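PDB 5MQR: beta-L-arabinobiosidase from Bacteroides thetaiotaomicron, which probably hydrolyses glycosidic bonds during the breakdown of plant pectin, as a large glycosidase with sialidase-like and six-hairpin glycosidase parts. Local coordinates for residues 945-950 with 1016-1021; 991-996 with 1012-1017. All blocks are in the same frame, centred on the assembly; numbering follows the deposited sequence.

Contact 1: residues 945-950 with 1016-1021; sequences AIWPFA and YNHSTF
Phe949 leans over one face of the His1018 imidazole, its CD2 standing 3.4 Å above the middle of that five-membered ring. The two planes are inclined by 47°, which makes this an oblique aromatic pair, with the Phe949 and His1018 ring centroids 4.7 Å apart. On the opposite face lies Tyr1016 OH, again over the ring centre, so the imidazole is held between an aromatic C-H and a hydroxyl. The benzene part of the Trp947 indole also comes up to the imidazole, its CZ3 4.0 Å from His1018 CE1, the approach oblique. The imidazole edge is used by a water in its plane, 2.8 Å from His1018 ND1. That water accepts a hydrogen bond from Phe949 N at 3.2 Å, and thereby serves an N-H in the first turn of helix 948-964, where no helix carbonyl is available. Trp947 is the N-cap of this helix, within what is probably the (alpha/alpha)6 catalytic domain of the six-hairpin family. Phe949 CG lies opposite its own main-chain nitrogen (chi1 -172°), a rotation that brings the ring alongside the His1018 backbone, with Phe949 CD2 3.2 Å from His1018 O. His714 meets the same phenyl ring edge-to-face. One residue earlier in the first segment and one later in the second, Pro948 packs on the Ser1019 methylene, CB to CB 3.7 Å. Ser1019 OG takes its hydrogen bond from Arg675 in helix 666-680. The indole has further holds outside the two segments: Trp947 NE1 bonds to Glu941 O and the ring stacks with Trp942 and Tyr997.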
loop_
_atom_site.group_PDB
_atom_site.type_symbol
_atom_site.label_atom_id
_atom_site.label_comp_id
_atom_site.label_asym_id
_atom_site.label_seq_id
_atom_site.Cartn_x
_atom_site.Cartn_y
_atom_site.Cartn_z
ATOM N N ALA A 945 -23.973 11.294 -35.314
ATOM C CA ALA A 945 -24.155 10.300 -34.256
ATOM C C ALA A 945 -22.843 10.016 -33.531
ATOM O O ALA A 945 -21.770 10.327 -34.053
ATOM C CB ALA A 945 -24.723 9.008 -34.851
ATOM N N ILE A 946 -22.924 9.404 -32.350
ATOM C CA ILE A 946 -21.722 9.088 -31.561
ATOM C C ILE A 946 -21.168 7.773 -32.068
ATOM O O ILE A 946 -21.882 6.773 -32.126
ATOM C CB ILE A 946 -22.016 9.004 -30.054
ATOM C CG1 ILE A 946 -22.594 10.328 -29.565
ATOM C CG2 ILE A 946 -20.771 8.637 -29.244
ATOM C CD1 ILE A 946 -22.923 10.355 -28.096
ATOM N N TRP A 947 -19.895 7.799 -32.453
ATOM C CA TRP A 947 -19.132 6.616 -32.887
ATOM C C TRP A 947 -17.949 6.442 -31.913
ATOM O O TRP A 947 -17.081 7.314 -31.831
ATOM C CB TRP A 947 -18.593 6.807 -34.306
ATOM C CG TRP A 947 -19.591 6.561 -35.377
ATOM C CD1 TRP A 947 -20.512 7.457 -35.871
ATOM C CD2 TRP A 947 -19.786 5.349 -36.101
ATOM N NE1 TRP A 947 -21.273 6.867 -36.834
ATOM C CE2 TRP A 947 -20.849 5.572 -37.007
ATOM C CE3 TRP A 947 -19.181 4.088 -36.065
ATOM C CZ2 TRP A 947 -21.309 4.576 -37.883
ATOM C CZ3 TRP A 947 -19.629 3.102 -36.929
ATOM C CH2 TRP A 947 -20.694 3.346 -37.825
ATOM N N PRO A 948 -17.903 5.327 -31.168
ATOM C CA PRO A 948 -16.742 5.129 -30.297
ATOM C C PRO A 948 -15.388 5.222 -31.012
ATOM O O PRO A 948 -14.437 5.728 -30.418
ATOM C CB PRO A 948 -16.986 3.732 -29.690
ATOM C CG PRO A 948 -18.482 3.609 -29.665
ATOM C CD PRO A 948 -18.996 4.392 -30.859
ATOM N N PHE A 949 -15.306 4.765 -32.271
ATOM C CA PHE A 949 -14.082 4.947 -33.092
ATOM C C PHE A 949 -13.597 6.383 -33.006
ATOM O O PHE A 949 -12.414 6.641 -32.747
ATOM C CB PHE A 949 -14.382 4.605 -34.553
ATOM C CG PHE A 949 -13.177 4.566 -35.453
ATOM C CD1 PHE A 949 -12.586 5.746 -35.914
ATOM C CD2 PHE A 949 -12.689 3.342 -35.923
ATOM C CE1 PHE A 949 -11.513 5.712 -36.799
ATOM C CE2 PHE A 949 -11.606 3.302 -36.801
ATOM C CZ PHE A 949 -11.023 4.487 -37.247
ATOM N N ALA A 950 -14.542 7.298 -33.196
ATOM C CA ALA A 950 -14.283 8.740 -33.159
ATOM C C ALA A 950 -14.058 9.281 -31.756
ATOM O O ALA A 950 -13.138 10.067 -31.543
ATOM C CB ALA A 950 -15.450 9.500 -33.797
ATOM N N TYR A 1016 -18.477 -5.057 -30.557
ATOM C CA TYR A 1016 -17.751 -4.426 -31.645
ATOM C C TYR A 1016 -16.360 -3.938 -31.195
ATOM O O TYR A 1016 -16.185 -3.352 -30.129
ATOM C CB TYR A 1016 -18.585 -3.274 -32.206
ATOM C CG TYR A 1016 -18.266 -2.822 -33.613
ATOM C CD1 TYR A 1016 -18.135 -3.746 -34.672
ATOM C CD2 TYR A 1016 -18.154 -1.464 -33.917
ATOM C CE1 TYR A 1016 -17.859 -3.322 -35.949
ATOM C CE2 TYR A 1016 -17.912 -1.049 -35.204
ATOM C CZ TYR A 1016 -17.748 -1.984 -36.212
ATOM O OH TYR A 1016 -17.477 -1.570 -37.497
ATOM N N ASN A 1017 -15.376 -4.191 -32.035
ATOM C CA ASN A 1017 -13.991 -3.884 -31.740
ATOM C C ASN A 1017 -13.459 -2.909 -32.782
ATOM O O ASN A 1017 -12.848 -3.307 -33.771
ATOM C CB ASN A 1017 -13.173 -5.176 -31.721
ATOM C CG ASN A 1017 -11.722 -4.930 -31.377
ATOM O OD1 ASN A 1017 -11.396 -3.946 -30.680
ATOM N ND2 ASN A 1017 -10.831 -5.784 -31.892
ATOM N N HIS A 1018 -13.699 -1.634 -32.509
ATOM C CA HIS A 1018 -13.592 -0.569 -33.480
ATOM C C HIS A 1018 -13.241 0.734 -32.773
ATOM O O HIS A 1018 -13.563 1.816 -33.238
ATOM C CB HIS A 1018 -14.976 -0.471 -34.137
ATOM C CG HIS A 1018 -15.043 0.343 -35.378
ATOM N ND1 HIS A 1018 -15.864 1.444 -35.481
ATOM C CD2 HIS A 1018 -14.491 0.169 -36.603
ATOM C CE1 HIS A 1018 -15.786 1.940 -36.703
ATOM N NE2 HIS A 1018 -14.956 1.191 -37.403
ATOM N N SER A 1019 -12.534 0.626 -31.660
ATOM C CA SER A 1019 -12.297 1.756 -30.776
ATOM C C SER A 1019 -11.332 1.330 -29.696
ATOM O O SER A 1019 -11.046 0.139 -29.521
ATOM C CB SER A 1019 -13.604 2.212 -30.083
ATOM O OG SER A 1019 -14.124 1.184 -29.230
ATOM N N THR A 1020 -10.832 2.319 -28.969
ATOM C CA THR A 1020 -10.108 2.059 -27.724
ATOM C C THR A 1020 -10.995 2.487 -26.554
ATOM O O THR A 1020 -11.980 3.227 -26.713
ATOM C CB THR A 1020 -8.737 2.769 -27.677
ATOM O OG1 THR A 1020 -8.897 4.187 -27.667
ATOM C CG2 THR A 1020 -7.846 2.361 -28.863
ATOM N N PHE A 1021 -10.632 1.966 -25.392
ATOM C CA PHE A 1021 -11.193 2.361 -24.114
ATOM C C PHE A 1021 -10.139 2.284 -23.008
ATOM O O PHE A 1021 -9.876 3.248 -22.320
ATOM C CB PHE A 1021 -12.432 1.527 -23.714
ATOM C CG PHE A 1021 -12.978 1.945 -22.401
ATOM C CD1 PHE A 1021 -13.713 3.113 -22.295
ATOM C CD2 PHE A 1021 -12.663 1.247 -21.247
ATOM C CE1 PHE A 1021 -14.183 3.568 -21.072
ATOM C CE2 PHE A 1021 -13.130 1.697 -20.016
ATOM C CZ PHE A 1021 -13.890 2.858 -19.939
HETATM O O HOH W 1 -17.360 2.576 -33.419
#

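Contact 2: residues 991-996 with 1012-1017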
loop_
_atom_site.group_PDB
_atom_site.type_symbol
_atom_site.label_atom_id
_atom_site.label_comp_id
_atom_site.label_asym_id
_atom_site.label_seq_id
_atom_site.Cartn_x
_atom_site.Cartn_y
_atom_site.Cartn_z
ATOM N N ARG A 991 -26.953 -3.898 -19.339
ATOM C CA ARG A 991 -25.702 -4.643 -19.273
ATOM C C ARG A 991 -24.656 -3.935 -20.093
ATOM O O ARG A 991 -24.993 -3.291 -21.066
ATOM C CB ARG A 991 -25.879 -6.033 -19.858
ATOM C CG ARG A 991 -26.946 -6.855 -19.175
ATOM C CD ARG A 991 -26.990 -8.268 -19.723
ATOM N NE ARG A 991 -27.570 -8.335 -21.068
ATOM C CZ ARG A 991 -28.865 -8.424 -21.335
ATOM N NH1 ARG A 991 -29.783 -8.423 -20.362
ATOM N NH2 ARG A 991 -29.258 -8.505 -22.593
ATOM N N PRO A 992 -23.383 -4.067 -19.711
ATOM C CA PRO A 992 -22.331 -3.463 -20.520
ATOM C C PRO A 992 -22.421 -3.936 -21.961
ATOM O O PRO A 992 -22.790 -5.097 -22.224
ATOM C CB PRO A 992 -21.032 -3.951 -19.887
ATOM C CG PRO A 992 -21.391 -4.493 -18.537
ATOM C CD PRO A 992 -22.867 -4.731 -18.495
ATOM N N TYR A 993 -22.118 -3.011 -22.872
ATOM C CA TYR A 993 -22.363 -3.191 -24.278
ATOM C C TYR A 993 -21.498 -2.221 -25.077
ATOM O O TYR A 993 -21.467 -1.029 -24.778
ATOM C CB TYR A 993 -23.829 -2.949 -24.563
ATOM C CG TYR A 993 -24.228 -3.195 -25.995
ATOM C CD1 TYR A 993 -24.081 -2.203 -26.946
ATOM C CD2 TYR A 993 -24.796 -4.412 -26.396
ATOM C CE1 TYR A 993 -24.465 -2.403 -28.269
ATOM C CE2 TYR A 993 -25.176 -4.631 -27.727
ATOM C CZ TYR A 993 -24.989 -3.616 -28.662
ATOM O OH TYR A 993 -25.357 -3.745 -29.991
ATOM N N ILE A 994 -20.785 -2.751 -26.064
ATOM C CA ILE A 994 -20.029 -1.937 -27.007
ATOM C C ILE A 994 -20.511 -2.356 -28.395
ATOM O O ILE A 994 -20.301 -3.505 -28.843
ATOM C CB ILE A 994 -18.490 -2.036 -26.848
ATOM C CG1 ILE A 994 -17.755 -1.128 -27.851
ATOM C CG2 ILE A 994 -17.968 -3.453 -27.018
ATOM C CD1 ILE A 994 -18.097 0.346 -27.738
ATOM N N GLY A 995 -21.202 -1.414 -29.033
ATOM C CA GLY A 995 -21.749 -1.567 -30.373
ATOM C C GLY A 995 -21.088 -0.627 -31.360
ATOM O O GLY A 995 -19.985 -0.124 -31.124
ATOM N N GLU A 996 -21.785 -0.381 -32.460
ATOM C CA GLU A 996 -21.213 0.347 -33.574
ATOM C C GLU A 996 -21.296 1.856 -33.406
ATOM O O GLU A 996 -20.286 2.548 -33.507
ATOM C CB GLU A 996 -21.855 -0.115 -34.876
ATOM C CG GLU A 996 -21.612 -1.590 -35.162
ATOM C CD GLU A 996 -22.275 -2.035 -36.446
ATOM O OE1 GLU A 996 -21.950 -1.487 -37.545
ATOM O OE2 GLU A 996 -23.142 -2.929 -36.331
ATOM N N ARG A 1012 -24.787 -8.301 -35.260
ATOM C CA ARG A 1012 -23.555 -7.696 -35.780
ATOM C C ARG A 1012 -22.842 -6.693 -34.843
ATOM O O ARG A 1012 -21.603 -6.624 -34.831
ATOM C CB ARG A 1012 -23.826 -7.003 -37.112
ATOM C CG ARG A 1012 -24.866 -5.888 -37.053
ATOM C CD ARG A 1012 -25.075 -5.275 -38.441
ATOM N NE ARG A 1012 -24.140 -4.183 -38.696
ATOM C CZ ARG A 1012 -23.995 -3.565 -39.863
ATOM N NH1 ARG A 1012 -24.696 -3.930 -40.945
ATOM N NH2 ARG A 1012 -23.142 -2.555 -39.956
ATOM N N SER A 1013 -23.622 -5.900 -34.105
ATOM C CA SER A 1013 -23.058 -4.849 -33.259
ATOM C C SER A 1013 -22.435 -5.366 -31.967
ATOM O O SER A 1013 -21.634 -4.663 -31.351
ATOM C CB SER A 1013 -24.118 -3.827 -32.888
ATOM O OG SER A 1013 -24.468 -3.088 -34.014
ATOM N N ARG A 1014 -22.838 -6.557 -31.538
ATOM C CA ARG A 1014 -22.437 -7.060 -30.229
ATOM C C ARG A 1014 -20.934 -7.237 -30.161
ATOM O O ARG A 1014 -20.358 -7.873 -31.043
ATOM C CB ARG A 1014 -23.132 -8.382 -29.914
ATOM C CG ARG A 1014 -24.620 -8.251 -29.704
ATOM C CD ARG A 1014 -25.266 -9.599 -29.468
ATOM N NE ARG A 1014 -24.777 -10.215 -28.231
ATOM C CZ ARG A 1014 -25.042 -11.468 -27.851
ATOM N NH1 ARG A 1014 -25.823 -12.251 -28.606
ATOM N NH2 ARG A 1014 -24.541 -11.936 -26.703
ATOM N N TYR A 1015 -20.325 -6.664 -29.124
ATOM C CA TYR A 1015 -18.885 -6.786 -28.860
ATOM C C TYR A 1015 -18.026 -6.165 -29.968
ATOM O O TYR A 1015 -16.949 -6.674 -30.264
ATOM C CB TYR A 1015 -18.479 -8.266 -28.636
ATOM C CG TYR A 1015 -19.453 -9.032 -27.752
ATOM C CD1 TYR A 1015 -19.718 -8.618 -26.438
ATOM C CD2 TYR A 1015 -20.119 -10.148 -28.227
ATOM C CE1 TYR A 1015 -20.624 -9.288 -25.635
ATOM C CE2 TYR A 1015 -21.023 -10.833 -27.419
ATOM C CZ TYR A 1015 -21.274 -10.390 -26.129
ATOM O OH TYR A 1015 -22.169 -11.089 -25.357
ATOM N N TYR A 1016 -18.477 -5.057 -30.557
ATOM C CA TYR A 1016 -17.751 -4.426 -31.645
ATOM C C TYR A 1016 -16.360 -3.938 -31.195
ATOM O O TYR A 1016 -16.185 -3.352 -30.129
ATOM C CB TYR A 1016 -18.585 -3.274 -32.206
ATOM C CG TYR A 1016 -18.266 -2.822 -33.613
ATOM C CD1 TYR A 1016 -18.135 -3.746 -34.672
ATOM C CD2 TYR A 1016 -18.154 -1.464 -33.917
ATOM C CE1 TYR A 1016 -17.859 -3.322 -35.949
ATOM C CE2 TYR A 1016 -17.912 -1.049 -35.204
ATOM C CZ TYR A 1016 -17.748 -1.984 -36.212
ATOM O OH TYR A 1016 -17.477 -1.570 -37.497
ATOM N N ASN A 1017 -15.376 -4.191 -32.035
ATOM C CA ASN A 1017 -13.991 -3.884 -31.740
ATOM C C ASN A 1017 -13.459 -2.909 -32.782
ATOM O O ASN A 1017 -12.848 -3.307 -33.771
ATOM C CB ASN A 1017 -13.173 -5.176 -31.721
ATOM C CG ASN A 1017 -11.722 -4.930 -31.377
ATOM O OD1 ASN A 1017 -11.396 -3.946 -30.680
ATOM N ND2 ASN A 1017 -10.831 -5.784 -31.892
HETATM O O HOH W 2 -21.949 -5.718 -26.914
HETATM O O HOH W 3 -24.734 -0.466 -32.911
HETATM O O HOH W 4 -19.860 -0.241 -38.463
#
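Glu996 starts with CG anti to its own carbonyl carbon (chi1 -62°) and runs extended from there, while Arg1012 folds at chi3 (-88°) to lay its guanidinium edge against the carboxylate. The two flat groups are nearly coplanar, 8° apart, and Arg1012 grips side-on. In this bidentate salt bridge Arg1012 NE donates to Glu996 OE2 at 2.9 Å. Its NH2 gives an almost straight bond to Glu996 OE1, also 2.9 Å, and both oxygens use their syn lone pairs. Ser1013 OG donates to Glu996 OE2 from the anti side at 2.7 Å, somewhat out of the carboxylate plane. Glu996 OE1 receives a water that also touches Tyr1016 OH. Lower down the same side chain, Glu996 CG sits over the face of the Tyr1016 ring, a CH-pi contact 3.7 Å from the centroid. With an alanine here, Arg1012 would probably lose its charge partner, Ser1013 OG its acceptor and the Tyr1016 ring the methylene over its face. The second segment makes a type II beta turn from Ser1013 to Tyr1016, with Tyr1015 at positive phi. Tyr1016 N closes it onto the other segment, bonding to Ile994 O at 2.9 Å from above the carbonyl plane. Gly995 CA points a C-H almost straight at Ser1013 O, 3.2 Å away. The Tyr993 ring lies close to that same CA, and Tyr993 OH packs against Ser1013 CB at 3.2 Å. A further water accepts from both Ile994 N and Tyr1015 N. Tyr1015 OH accepts from Arg1014 NH2 and is also hydrogen-bonded to Glu637 OE1.

The two contacts lie together in the MGH1-like glycoside hydrolase domain, their centres about 10 Å apart. Along the chain the order is 945-950, 991-996, 1012-1017 and 1016-1021; the last two overlap at Tyr1016 and Asn1017, so one continuous loop before helix 1022-1029 serves both. Their first segments also touch: Trp947 CE3 approaches Glu996 O at 3.2 Å, and Pro948 CG packs on Ile994 CD1 at 3.8 Å. The start of helix 948-964, the loop after strand 991-992 and the later loop thus form one buried cluster. A bound buffer molecule lies about 4 Å from the Arg1012 side chain and about 7 Å from that of Trp947, consistent with a nearby pocket that admits small molecules.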